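Local atomic coordinates of beta-agarase (Persicobacter, PDB entry 6AII), a protein that breaks down agarose as a family GH16 beta-agarase, probably hydrolysing its beta-1,4 linkages, and releases neoagarobiose. Residues V120-K125 with D316-Y321; D147-Y152 with S217-Y222; I173-H178 with Y231-K236; T62-E67 with I283-A288. All blocks are in the same frame, centred on the assembly; numbering follows the deposited sequence.

In the fold
The contacts sample the two curved sheets of a GH16 beta-jelly roll and the core between them. Contact 1 pairs two strands within one sheet and meets a calcium ion at Asp-316. Its strand 118-125 also pairs with the 217-225 strand of contact 2, and the two contact centres lie about 9 Å apart. Contacts 2 and 3, about 5 Å apart between centres, join that sheet to the opposite one across the core. Contact 4 lies within the opposite sheet, about 19 Å from contact 1 between centres, yet Ile-284 CD1 packs 3.5 Å from Ile-318 CD1. Strand 144-151 of contact 2 carries the sequence that probably forms the active site, as in other GH16 enzymes.

Contact 1 (V120-K125 with D316-Y321); sequences VEARVK and DWIRVY. With CA (calcium ion), chain B.
Asp-316 divides its carboxylate between Arg-123 and a calcium ion. Asp-316 OD2 accepts from Arg-123 NH2 at 2.7 Å, the donor standing above the carboxylate plane, while its OD1 binds the metal at 2.3 Å. The backbone O of Asp-316 and a water also bind this calcium, and Asp-5, Asp-30, Asn-32 and Gly-74 complete the site. Aspartate suits the place because its two oxygens can face different cations.

Asp-316 and Trp-317 both face Arg-123 and form a classic beta bulge: Asp-316 N donates to Arg-123 O, and Arg-123 N to Trp-317 O. With CG lodged between its backbone N and carbonyl carbon (chi1 49°), the Trp-317 indole swings over the neighbouring strand. Arg-123 CB sits above the indole in a CH-pi contact, 3.6 Å from the centroid of the five-membered ring, and Glu-121 OE1 lies at the ring edge, 3.6 Å from Trp-317 CH2. An alanine here would probably leave the aliphatic part of Arg-123 without its platform and its guanidinium less firmly placed beside Asp-316.

Beyond the bulge the strands run as regular antiparallel neighbours in one sheet of the GH16 jelly roll. Ile-318, opposite Ala-122, turns to the core face and packs on Leu-282 and Ile-284 of the other sheet. Arg-319 extends beside Glu-121, its guanidinium nearly coplanar with the carboxylate (4°); NE and NH2 both donate to OE1, each at 2.8 Å. Its NH2 and NH1 also reach the carbonyls of Pro-10 and Ile-9. Val-320 returns to the core face, where its CG2 lies 4.1 Å from Val-120 CG2.

Contact 2 (D147-Y152 with S217-Y222); sequences DICENY and STIGVY
Ile-148 and Cys-149 meet Ile-219 and Val-221 without aromatic rings; the one flat group is the Ile-148 peptide, and Ile-219 CG2 lies well out of its plane, 3.3 Å from Ile-148 O. That oxygen is buried and has no hydrogen-bonding partner in the model, probably a cost of the classic beta bulge in which Ile-148 and Cys-149 both face Val-135. The bulge turns these two consecutive residues toward the opposing sheet of the jelly roll. It falls within a Glu-x-Asp-x-x-Glu sequence, Glu-145, Asp-147 and Glu-150, which matches the catalytic motif of GH16 relatives.

Ile-148 is the main wedge. Ile-148 CG2 passes Ile-219 CG2 at 3.8 Å and rests 4.0 Å from Gly-220 CA; the side chain crosses that of Val-221 at about a right angle, Ile-148 CG1 lying 3.7 Å from Val-221 CG1. Beta-branched residues suit this place, each branch meeting a different partner. An alanine in place of Ile-148 would probably open a gap against Val-221 and leave the bulged backbone less firmly seated. Cys-149 is small enough to fit beside Ile-219: with SG anti to the backbone N (chi1 168°), the sulfur packs 3.6 Å from Ile-219 CD1.

Contact 3 (I173-H178 with Y231-K236); sequences IHLSHH and YYINGK
Tyr-231 OH is held from two directions: it donates to Ser-176 O at 2.7 Å and accepts from a water at 2.8 Å. The hydroxyl approaches that carbonyl well out of its plane (59°), and the same oxygen probably also accepts from Asp-147 N in the adjoining strand. The water lies at the ring edge of His-177, 2.8 Å from ND1, and so bridges the two side chains, while His-177 NE2 bonds to Leu-265 O. Tyrosine suits this place because it can span the apolar layer between the sheets and still deliver a polar tip.

With Tyr-231 CG anti to the carbonyl carbon (chi1 -65°), the ring runs alongside Leu-175 to Ser-176. Leu-175 CB sits over the ring face in a CH-pi contact, 4.0 Å from the centroid and 12° off the normal, and its CD2 touches Tyr-231 CD2 at 3.9 Å. Farther along, Ile-173 and Ile-233 meet tip to tip, CD1 to CD1 at 4.0 Å, as suits two long side chains pointing at each other.

Past Ile-233 the chain reverses in a type I' turn to Lys-236, with Asn-234 and Gly-235 in the middle; both have positive phi, which these two residue types tolerate well. Strands 173-178 and 231-233 approach to 9.5 Å between axes, too far for backbone pairing. Two sheets packed face to face through apolar side chains make a beta-sandwich, here the GH16 jelly roll.

Contact 4 (T62-E67 with I283-A288); sequences TQWRHE and IINIEA
Trp-64 and Thr-62 bind the end of strand 280-287 within one sheet of the GH16 jelly roll, although both strands pair with strand 97-110 and not with each other. The tight part is polar. Trp-64 NE1 donates to Ile-286 O at 3.0 Å along an almost straight bond (172°) that keeps to the indole plane. Thr-62 CG2 lies against one face of the same indole, and Trp-52 and Trp-56 also meet the ring. Tryptophan suits the place by packing a broad ring against others while its N-H reaches a backbone carbonyl. Thr-62 OG1 accepts from Ala-288 N at 2.8 Å and is also hydrogen-bonded to Pro-59 O, as a hydroxyl can be.

The looser side lies around Glu-287, which is partly exposed. Here OE1 comes alongside the indole edge, 3.8 Å from Trp-64 CZ2, and OE2 turns instead to Gln-289 NE2. Strands 62-64 and 283-287 stay 7.9 Å apart between axes, and the Ile-286 side chain starts away from 62-64 and packs on Met-105, Phe-131 and Met-313.

Asn-285 links the two regions, its CG between backbone N and carbonyl carbon (chi1 79°) bringing the amide back. Its OD1 is held by Trp-136 NE1, and its ND2 donates both to Glu-287 OE1 at 3.0 Å and, from above the carbonyl plane, to Ile-286 O at 3.1 Å, the oxygen that Trp-64 NE1 also grips.

Contact 1 (V120-K125 with D316-Y321)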
# COMPACT_ATOMS: atom_id res chain seq x y z
N VAL A 120 8.50 5.87 6.14
CA VAL A 120 7.59 4.82 6.52
C VAL A 120 7.94 3.57 5.69
O VAL A 120 7.96 3.72 4.47
CB VAL A 120 6.12 5.22 6.24
CG1 VAL A 120 5.15 4.09 6.56
CG2 VAL A 120 5.77 6.51 6.99
N GLU A 121 8.09 2.44 6.31
CA GLU A 121 8.50 1.22 5.56
C GLU A 121 7.84 0.01 6.18
O GLU A 121 7.76 -0.13 7.41
CB GLU A 121 10.00 1.08 5.58
CG GLU A 121 10.60 0.04 4.65
CD GLU A 121 12.12 0.05 4.75
OE1 GLU A 121 12.63 0.03 5.92
OE2 GLU A 121 12.79 -0.05 3.69
N ALA A 122 7.42 -0.93 5.31
CA ALA A 122 6.89 -2.18 5.79
C ALA A 122 7.65 -3.32 5.11
O ALA A 122 8.04 -3.23 3.93
CB ALA A 122 5.42 -2.25 5.46
N ARG A 123 7.76 -4.46 5.82
CA ARG A 123 8.27 -5.68 5.29
C ARG A 123 7.10 -6.63 5.17
O ARG A 123 6.52 -7.02 6.20
CB ARG A 123 9.38 -6.27 6.18
CG ARG A 123 10.07 -7.48 5.59
CD ARG A 123 11.35 -7.89 6.28
NE ARG A 123 12.05 -8.92 5.52
CZ ARG A 123 12.12 -10.22 5.83
NH1 ARG A 123 12.87 -11.03 5.07
NH2 ARG A 123 11.49 -10.73 6.87
N VAL A 124 6.78 -6.93 3.93
CA VAL A 124 5.54 -7.65 3.66
C VAL A 124 5.87 -8.89 2.85
O VAL A 124 6.79 -8.87 2.04
CB VAL A 124 4.54 -6.76 2.91
CG1 VAL A 124 4.12 -5.57 3.77
CG2 VAL A 124 5.05 -6.32 1.58
N LYS A 125 5.00 -9.89 2.99
CA LYS A 125 5.00 -10.99 2.05
C LYS A 125 3.66 -10.96 1.31
O LYS A 125 2.63 -11.30 1.89
CB LYS A 125 5.17 -12.33 2.76
CG LYS A 125 5.82 -13.43 1.96
CD LYS A 125 4.99 -13.95 0.89
CE LYS A 125 3.73 -14.64 1.34
NZ LYS A 125 3.01 -15.09 0.11
N ASP A 316 5.63 -8.63 8.30
CA ASP A 316 6.64 -8.98 9.33
C ASP A 316 6.86 -7.80 10.26
O ASP A 316 7.08 -7.97 11.46
CB ASP A 316 7.93 -9.37 8.62
CG ASP A 316 9.03 -9.87 9.55
OD1 ASP A 316 8.70 -10.34 10.67
OD2 ASP A 316 10.21 -9.80 9.11
N TRP A 317 6.90 -6.60 9.71
CA TRP A 317 7.09 -5.42 10.54
C TRP A 317 6.68 -4.16 9.76
O TRP A 317 6.66 -4.14 8.51
CB TRP A 317 8.54 -5.28 11.07
CG TRP A 317 9.71 -5.41 10.14
CD1 TRP A 317 10.51 -6.50 10.09
CD2 TRP A 317 10.26 -4.47 9.21
NE1 TRP A 317 11.58 -6.29 9.28
CE2 TRP A 317 11.46 -5.06 8.71
CE3 TRP A 317 9.88 -3.18 8.78
CZ2 TRP A 317 12.25 -4.41 7.79
CZ3 TRP A 317 10.66 -2.56 7.82
CH2 TRP A 317 11.84 -3.16 7.35
N ILE A 318 6.38 -3.11 10.51
CA ILE A 318 6.19 -1.78 10.04
C ILE A 318 7.15 -0.92 10.87
O ILE A 318 7.11 -1.06 12.12
CB ILE A 318 4.75 -1.27 10.22
CG1 ILE A 318 3.76 -2.14 9.46
CG2 ILE A 318 4.64 0.19 9.89
CD1 ILE A 318 2.33 -1.95 9.91
N ARG A 319 7.88 -0.02 10.23
CA ARG A 319 8.75 0.91 11.03
C ARG A 319 8.64 2.30 10.43
O ARG A 319 8.54 2.51 9.22
CB ARG A 319 10.20 0.42 11.10
CG ARG A 319 10.94 0.44 9.76
CD ARG A 319 12.30 -0.22 9.91
NE ARG A 319 13.10 -0.06 8.72
CZ ARG A 319 14.41 -0.12 8.62
NH1 ARG A 319 15.16 -0.21 9.73
NH2 ARG A 319 14.97 -0.17 7.41
N VAL A 320 8.62 3.28 11.35
CA VAL A 320 8.49 4.67 11.03
C VAL A 320 9.60 5.47 11.75
O VAL A 320 9.80 5.20 12.94
CB VAL A 320 7.11 5.21 11.41
CG1 VAL A 320 7.02 6.69 11.20
CG2 VAL A 320 6.02 4.50 10.58
N TYR A 321 10.25 6.34 11.00
CA TYR A 321 11.32 7.18 11.59
C TYR A 321 11.10 8.63 11.17
O TYR A 321 10.68 8.95 10.08
CB TYR A 321 12.73 6.77 11.17
CG TYR A 321 13.16 5.36 11.48
CD1 TYR A 321 12.82 4.30 10.63
CD2 TYR A 321 13.91 5.06 12.59
CE1 TYR A 321 13.22 3.01 10.90
CE2 TYR A 321 14.28 3.77 12.86
CZ TYR A 321 13.99 2.74 12.00
OH TYR A 321 14.43 1.48 12.30
CA CA B . 8.02 -10.01 12.87
O HOH W 1 9.37 -12.14 12.88

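Contact 2 (D147-Y152 with S217-Y222)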
# COMPACT_ATOMS: atom_id res chain seq x y z
N ASP A 147 0.67 6.45 -1.87
CA ASP A 147 0.59 4.99 -2.10
C ASP A 147 2.02 4.41 -2.12
O ASP A 147 2.76 4.64 -3.13
CB ASP A 147 -0.07 4.70 -3.44
CG ASP A 147 -1.44 5.36 -3.48
OD1 ASP A 147 -2.21 5.16 -2.52
OD2 ASP A 147 -1.63 6.17 -4.41
N ILE A 148 2.30 3.68 -1.01
CA ILE A 148 3.57 3.06 -0.81
C ILE A 148 3.68 1.85 -1.74
O ILE A 148 4.71 1.62 -2.36
CB ILE A 148 3.81 2.75 0.66
CG1 ILE A 148 3.82 4.06 1.47
CG2 ILE A 148 5.12 2.02 0.85
CD1 ILE A 148 3.92 3.89 2.94
N CYS A 149 2.63 1.08 -1.81
CA CYS A 149 2.62 -0.16 -2.62
C CYS A 149 1.17 -0.48 -3.00
O CYS A 149 0.35 -0.63 -2.10
CB CYS A 149 3.18 -1.32 -1.82
SG CYS A 149 2.92 -2.98 -2.58
N GLU A 150 0.86 -0.59 -4.29
CA GLU A 150 -0.32 -1.28 -4.74
C GLU A 150 0.18 -2.37 -5.67
O GLU A 150 0.91 -2.10 -6.63
CB GLU A 150 -1.37 -0.42 -5.48
CG GLU A 150 -1.80 0.77 -4.69
CD GLU A 150 -2.83 1.58 -5.48
OE1 GLU A 150 -2.39 2.62 -5.99
OE2 GLU A 150 -4.02 1.10 -5.65
N ASN A 151 -0.13 -3.59 -5.33
CA ASN A 151 0.37 -4.75 -6.05
C ASN A 151 -0.75 -5.77 -6.12
O ASN A 151 -1.64 -5.73 -5.24
CB ASN A 151 1.59 -5.30 -5.31
CG ASN A 151 1.98 -6.69 -5.74
OD1 ASN A 151 1.43 -7.64 -5.20
ND2 ASN A 151 2.70 -6.77 -6.83
N TYR A 152 -0.74 -6.59 -7.15
CA TYR A 152 -1.85 -7.44 -7.42
C TYR A 152 -1.57 -8.92 -7.25
O TYR A 152 -2.30 -9.78 -7.81
CB TYR A 152 -2.34 -7.07 -8.83
CG TYR A 152 -2.92 -5.68 -8.80
CD1 TYR A 152 -4.21 -5.45 -8.31
CD2 TYR A 152 -2.12 -4.60 -9.08
CE1 TYR A 152 -4.71 -4.16 -8.22
CE2 TYR A 152 -2.60 -3.30 -8.97
CZ TYR A 152 -3.89 -3.09 -8.53
OH TYR A 152 -4.35 -1.82 -8.35
N SER A 217 9.30 -8.64 0.85
CA SER A 217 9.78 -7.42 0.24
C SER A 217 9.72 -6.32 1.30
O SER A 217 8.77 -6.29 2.09
CB SER A 217 8.89 -7.03 -0.92
OG SER A 217 8.78 -8.07 -1.85
N THR A 218 10.60 -5.36 1.23
CA THR A 218 10.45 -4.11 1.95
C THR A 218 10.07 -2.98 1.00
O THR A 218 10.57 -2.89 -0.11
CB THR A 218 11.67 -3.69 2.80
OG1 THR A 218 12.80 -3.43 1.96
CG2 THR A 218 11.97 -4.75 3.81
N ILE A 219 9.06 -2.21 1.33
CA ILE A 219 8.66 -1.06 0.53
C ILE A 219 8.46 0.11 1.49
O ILE A 219 7.79 -0.01 2.52
CB ILE A 219 7.37 -1.33 -0.30
CG1 ILE A 219 7.46 -2.70 -0.94
CG2 ILE A 219 7.21 -0.25 -1.33
CD1 ILE A 219 6.18 -3.36 -1.21
N GLY A 220 9.09 1.22 1.11
CA GLY A 220 8.99 2.39 1.96
C GLY A 220 9.00 3.69 1.20
O GLY A 220 9.39 3.75 0.02
N VAL A 221 8.57 4.75 1.91
CA VAL A 221 8.57 6.11 1.31
C VAL A 221 9.20 7.07 2.30
O VAL A 221 8.92 6.95 3.49
CB VAL A 221 7.16 6.56 0.92
CG1 VAL A 221 6.26 6.77 2.12
CG2 VAL A 221 7.17 7.83 0.09
N TYR A 222 10.01 7.99 1.77
CA TYR A 222 10.46 9.14 2.52
C TYR A 222 9.61 10.32 2.04
O TYR A 222 9.77 10.79 0.92
CB TYR A 222 11.96 9.40 2.33
CG TYR A 222 12.55 10.58 3.08
CD1 TYR A 222 11.94 11.04 4.24
CD2 TYR A 222 13.73 11.16 2.65
CE1 TYR A 222 12.51 12.10 4.95
CE2 TYR A 222 14.32 12.19 3.38
CZ TYR A 222 13.70 12.65 4.51
OH TYR A 222 14.20 13.67 5.30

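Contact 3 (I173-H178 with Y231-K236)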
# COMPACT_ATOMS: atom_id res chain seq x y z
N ILE A 173 4.63 -2.97 -9.07
CA ILE A 173 4.28 -2.25 -7.80
C ILE A 173 3.95 -0.82 -8.23
O ILE A 173 4.80 -0.11 -8.75
CB ILE A 173 5.39 -2.31 -6.75
CG1 ILE A 173 5.66 -3.73 -6.26
CG2 ILE A 173 5.01 -1.45 -5.53
CD1 ILE A 173 6.94 -3.88 -5.45
N HIS A 174 2.74 -0.38 -7.92
CA HIS A 174 2.34 1.00 -8.17
C HIS A 174 2.91 1.94 -7.12
O HIS A 174 2.71 1.68 -5.97
CB HIS A 174 0.82 1.07 -8.20
CG HIS A 174 0.28 2.36 -8.72
ND1 HIS A 174 -0.80 3.01 -8.11
CD2 HIS A 174 0.65 3.12 -9.78
CE1 HIS A 174 -1.08 4.11 -8.82
NE2 HIS A 174 -0.26 4.17 -9.86
N LEU A 175 3.69 2.97 -7.53
CA LEU A 175 4.32 3.94 -6.64
C LEU A 175 3.67 5.29 -7.01
O LEU A 175 3.94 5.80 -8.11
CB LEU A 175 5.84 3.99 -6.87
CG LEU A 175 6.54 2.65 -6.77
CD1 LEU A 175 8.02 2.84 -7.17
CD2 LEU A 175 6.40 2.06 -5.35
N SER A 176 2.86 5.80 -6.12
CA SER A 176 2.04 6.94 -6.52
C SER A 176 1.55 7.70 -5.30
O SER A 176 1.95 7.44 -4.15
CB SER A 176 0.86 6.45 -7.38
OG SER A 176 0.33 7.56 -8.09
N HIS A 177 0.71 8.69 -5.55
CA HIS A 177 0.03 9.47 -4.50
C HIS A 177 -1.16 10.17 -5.17
O HIS A 177 -1.19 10.23 -6.41
CB HIS A 177 1.01 10.47 -3.90
CG HIS A 177 1.30 11.65 -4.77
ND1 HIS A 177 2.22 11.63 -5.79
CD2 HIS A 177 0.66 12.87 -4.85
CE1 HIS A 177 2.25 12.79 -6.41
NE2 HIS A 177 1.23 13.58 -5.86
N HIS A 178 -2.08 10.72 -4.37
CA HIS A 178 -3.26 11.42 -4.95
C HIS A 178 -3.48 12.71 -4.17
O HIS A 178 -3.28 12.70 -2.94
CB HIS A 178 -4.54 10.59 -4.85
CG HIS A 178 -4.53 9.30 -5.61
ND1 HIS A 178 -5.29 9.15 -6.72
CD2 HIS A 178 -3.88 8.13 -5.39
CE1 HIS A 178 -5.13 7.92 -7.19
NE2 HIS A 178 -4.25 7.26 -6.39
N TYR A 231 10.85 6.82 -3.02
CA TYR A 231 10.41 5.40 -2.77
C TYR A 231 11.61 4.44 -2.82
O TYR A 231 12.55 4.61 -3.63
CB TYR A 231 9.43 5.01 -3.88
CG TYR A 231 8.15 5.78 -3.89
CD1 TYR A 231 8.09 7.00 -4.55
CD2 TYR A 231 6.99 5.30 -3.29
CE1 TYR A 231 6.92 7.75 -4.59
CE2 TYR A 231 5.82 6.07 -3.30
CZ TYR A 231 5.79 7.27 -3.98
OH TYR A 231 4.63 7.99 -4.02
N TYR A 232 11.55 3.42 -1.95
CA TYR A 232 12.58 2.45 -1.75
C TYR A 232 11.96 1.06 -1.76
O TYR A 232 10.99 0.80 -1.05
CB TYR A 232 13.25 2.66 -0.38
CG TYR A 232 13.97 3.98 -0.32
CD1 TYR A 232 13.29 5.17 -0.06
CD2 TYR A 232 15.30 4.03 -0.60
CE1 TYR A 232 13.96 6.40 -0.09
CE2 TYR A 232 15.98 5.25 -0.65
CZ TYR A 232 15.30 6.42 -0.41
OH TYR A 232 16.03 7.58 -0.44
N ILE A 233 12.53 0.14 -2.56
CA ILE A 233 12.11 -1.24 -2.62
C ILE A 233 13.32 -2.10 -2.23
O ILE A 233 14.40 -2.00 -2.86
CB ILE A 233 11.53 -1.60 -4.01
CG1 ILE A 233 10.24 -0.82 -4.25
CG2 ILE A 233 11.31 -3.11 -4.09
CD1 ILE A 233 9.66 -0.97 -5.63
N ASN A 234 13.15 -2.97 -1.22
CA ASN A 234 14.19 -3.86 -0.80
C ASN A 234 15.48 -3.11 -0.48
O ASN A 234 16.58 -3.58 -0.73
CB ASN A 234 14.38 -5.01 -1.77
CG ASN A 234 13.22 -5.96 -1.77
OD1 ASN A 234 12.45 -6.04 -0.80
ND2 ASN A 234 13.08 -6.71 -2.88
N GLY A 235 15.31 -1.95 0.13
CA GLY A 235 16.43 -1.18 0.63
C GLY A 235 17.11 -0.31 -0.42
O GLY A 235 18.13 0.28 -0.12
N LYS A 236 16.64 -0.31 -1.67
CA LYS A 236 17.24 0.40 -2.75
C LYS A 236 16.30 1.49 -3.24
O LYS A 236 15.11 1.30 -3.45
CB LYS A 236 17.62 -0.55 -3.91
CG LYS A 236 18.72 -1.52 -3.46
CD LYS A 236 19.14 -2.54 -4.50
CE LYS A 236 18.05 -3.55 -4.82
NZ LYS A 236 17.87 -4.55 -3.74
O HOH W 2 4.14 9.68 -6.23

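Contact 4 (T62-E67 with I283-A288)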
# COMPACT_ATOMS: atom_id res chain seq x y z
N THR A 62 -15.33 -7.55 -2.38
CA THR A 62 -14.65 -7.57 -1.09
C THR A 62 -15.68 -7.48 0.07
O THR A 62 -16.59 -6.63 0.05
CB THR A 62 -13.69 -6.39 -0.96
OG1 THR A 62 -12.85 -6.29 -2.13
CG2 THR A 62 -12.92 -6.42 0.35
N GLN A 63 -15.46 -8.29 1.13
CA GLN A 63 -16.15 -8.16 2.38
C GLN A 63 -15.13 -8.14 3.53
O GLN A 63 -14.72 -9.19 4.00
CB GLN A 63 -17.12 -9.32 2.65
CG GLN A 63 -18.39 -9.21 1.81
CD GLN A 63 -19.40 -10.30 2.06
OE1 GLN A 63 -19.08 -11.43 2.42
NE2 GLN A 63 -20.68 -9.94 1.87
N TRP A 64 -14.71 -6.95 3.88
CA TRP A 64 -13.76 -6.79 5.02
C TRP A 64 -14.46 -7.28 6.27
O TRP A 64 -15.66 -6.95 6.46
CB TRP A 64 -13.30 -5.36 5.19
CG TRP A 64 -12.36 -4.89 4.14
CD1 TRP A 64 -11.39 -5.62 3.50
CD2 TRP A 64 -12.31 -3.58 3.59
NE1 TRP A 64 -10.74 -4.82 2.61
CE2 TRP A 64 -11.28 -3.57 2.63
CE3 TRP A 64 -13.01 -2.39 3.84
CZ2 TRP A 64 -10.93 -2.44 1.92
CZ3 TRP A 64 -12.67 -1.28 3.10
CH2 TRP A 64 -11.65 -1.29 2.17
N ARG A 65 -13.75 -8.08 7.06
CA ARG A 65 -14.30 -8.62 8.28
C ARG A 65 -13.23 -8.45 9.34
O ARG A 65 -12.08 -8.75 9.09
CB ARG A 65 -14.66 -10.09 8.11
CG ARG A 65 -15.86 -10.35 7.20
CD ARG A 65 -17.12 -9.77 7.78
NE ARG A 65 -18.30 -10.02 6.93
CZ ARG A 65 -18.83 -9.14 6.07
NH1 ARG A 65 -18.26 -7.97 5.81
NH2 ARG A 65 -20.00 -9.48 5.48
N HIS A 66 -13.66 -8.10 10.54
CA HIS A 66 -12.71 -7.96 11.65
C HIS A 66 -11.91 -9.26 11.83
O HIS A 66 -10.67 -9.21 12.11
CB HIS A 66 -13.47 -7.68 12.96
CG HIS A 66 -14.10 -6.33 12.96
ND1 HIS A 66 -15.45 -6.15 12.66
CD2 HIS A 66 -13.59 -5.10 13.10
CE1 HIS A 66 -15.73 -4.87 12.65
NE2 HIS A 66 -14.63 -4.20 13.00
N GLU A 67 -12.55 -10.42 11.70
CA GLU A 67 -11.93 -11.69 12.01
C GLU A 67 -10.97 -12.18 10.91
O GLU A 67 -10.46 -13.29 10.98
CB GLU A 67 -12.98 -12.78 12.27
CG GLU A 67 -13.97 -12.97 11.15
CD GLU A 67 -15.27 -12.18 11.28
OE1 GLU A 67 -15.23 -10.99 11.68
OE2 GLU A 67 -16.31 -12.74 10.84
N ILE A 283 -2.65 2.59 6.15
CA ILE A 283 -3.60 1.58 5.87
C ILE A 283 -2.86 0.41 5.20
O ILE A 283 -2.09 0.64 4.25
CB ILE A 283 -4.74 2.16 4.97
CG1 ILE A 283 -5.36 3.40 5.63
CG2 ILE A 283 -5.77 1.09 4.64
CD1 ILE A 283 -6.58 3.97 4.96
N ILE A 284 -3.12 -0.79 5.67
CA ILE A 284 -2.62 -2.01 5.00
C ILE A 284 -3.83 -2.92 4.79
O ILE A 284 -4.57 -3.22 5.72
CB ILE A 284 -1.55 -2.74 5.80
CG1 ILE A 284 -0.44 -1.76 6.18
CG2 ILE A 284 -1.05 -3.92 4.97
CD1 ILE A 284 0.78 -2.44 6.77
N ASN A 285 -4.07 -3.30 3.55
CA ASN A 285 -5.26 -4.07 3.31
C ASN A 285 -5.12 -4.92 2.04
O ASN A 285 -4.21 -4.72 1.20
CB ASN A 285 -6.52 -3.20 3.15
CG ASN A 285 -6.63 -2.55 1.78
OD1 ASN A 285 -5.95 -1.59 1.49
ND2 ASN A 285 -7.47 -3.05 0.90
N ILE A 286 -6.09 -5.83 1.91
CA ILE A 286 -6.25 -6.58 0.68
C ILE A 286 -7.67 -6.31 0.16
O ILE A 286 -8.55 -5.93 0.93
CB ILE A 286 -6.01 -8.09 0.84
CG1 ILE A 286 -7.05 -8.76 1.75
CG2 ILE A 286 -4.55 -8.32 1.32
CD1 ILE A 286 -6.86 -10.26 1.99
N GLU A 287 -7.83 -6.36 -1.15
CA GLU A 287 -9.14 -6.12 -1.72
C GLU A 287 -9.24 -6.77 -3.09
O GLU A 287 -8.25 -7.01 -3.77
CB GLU A 287 -9.41 -4.63 -1.79
CG GLU A 287 -8.46 -3.81 -2.50
CD GLU A 287 -8.67 -2.27 -2.34
OE1 GLU A 287 -9.00 -1.72 -1.27
OE2 GLU A 287 -8.62 -1.64 -3.39
N ALA A 288 -10.49 -6.94 -3.48
CA ALA A 288 -10.86 -7.41 -4.84
C ALA A 288 -11.61 -6.25 -5.47
O ALA A 288 -12.79 -6.07 -5.14
CB ALA A 288 -11.66 -8.65 -4.79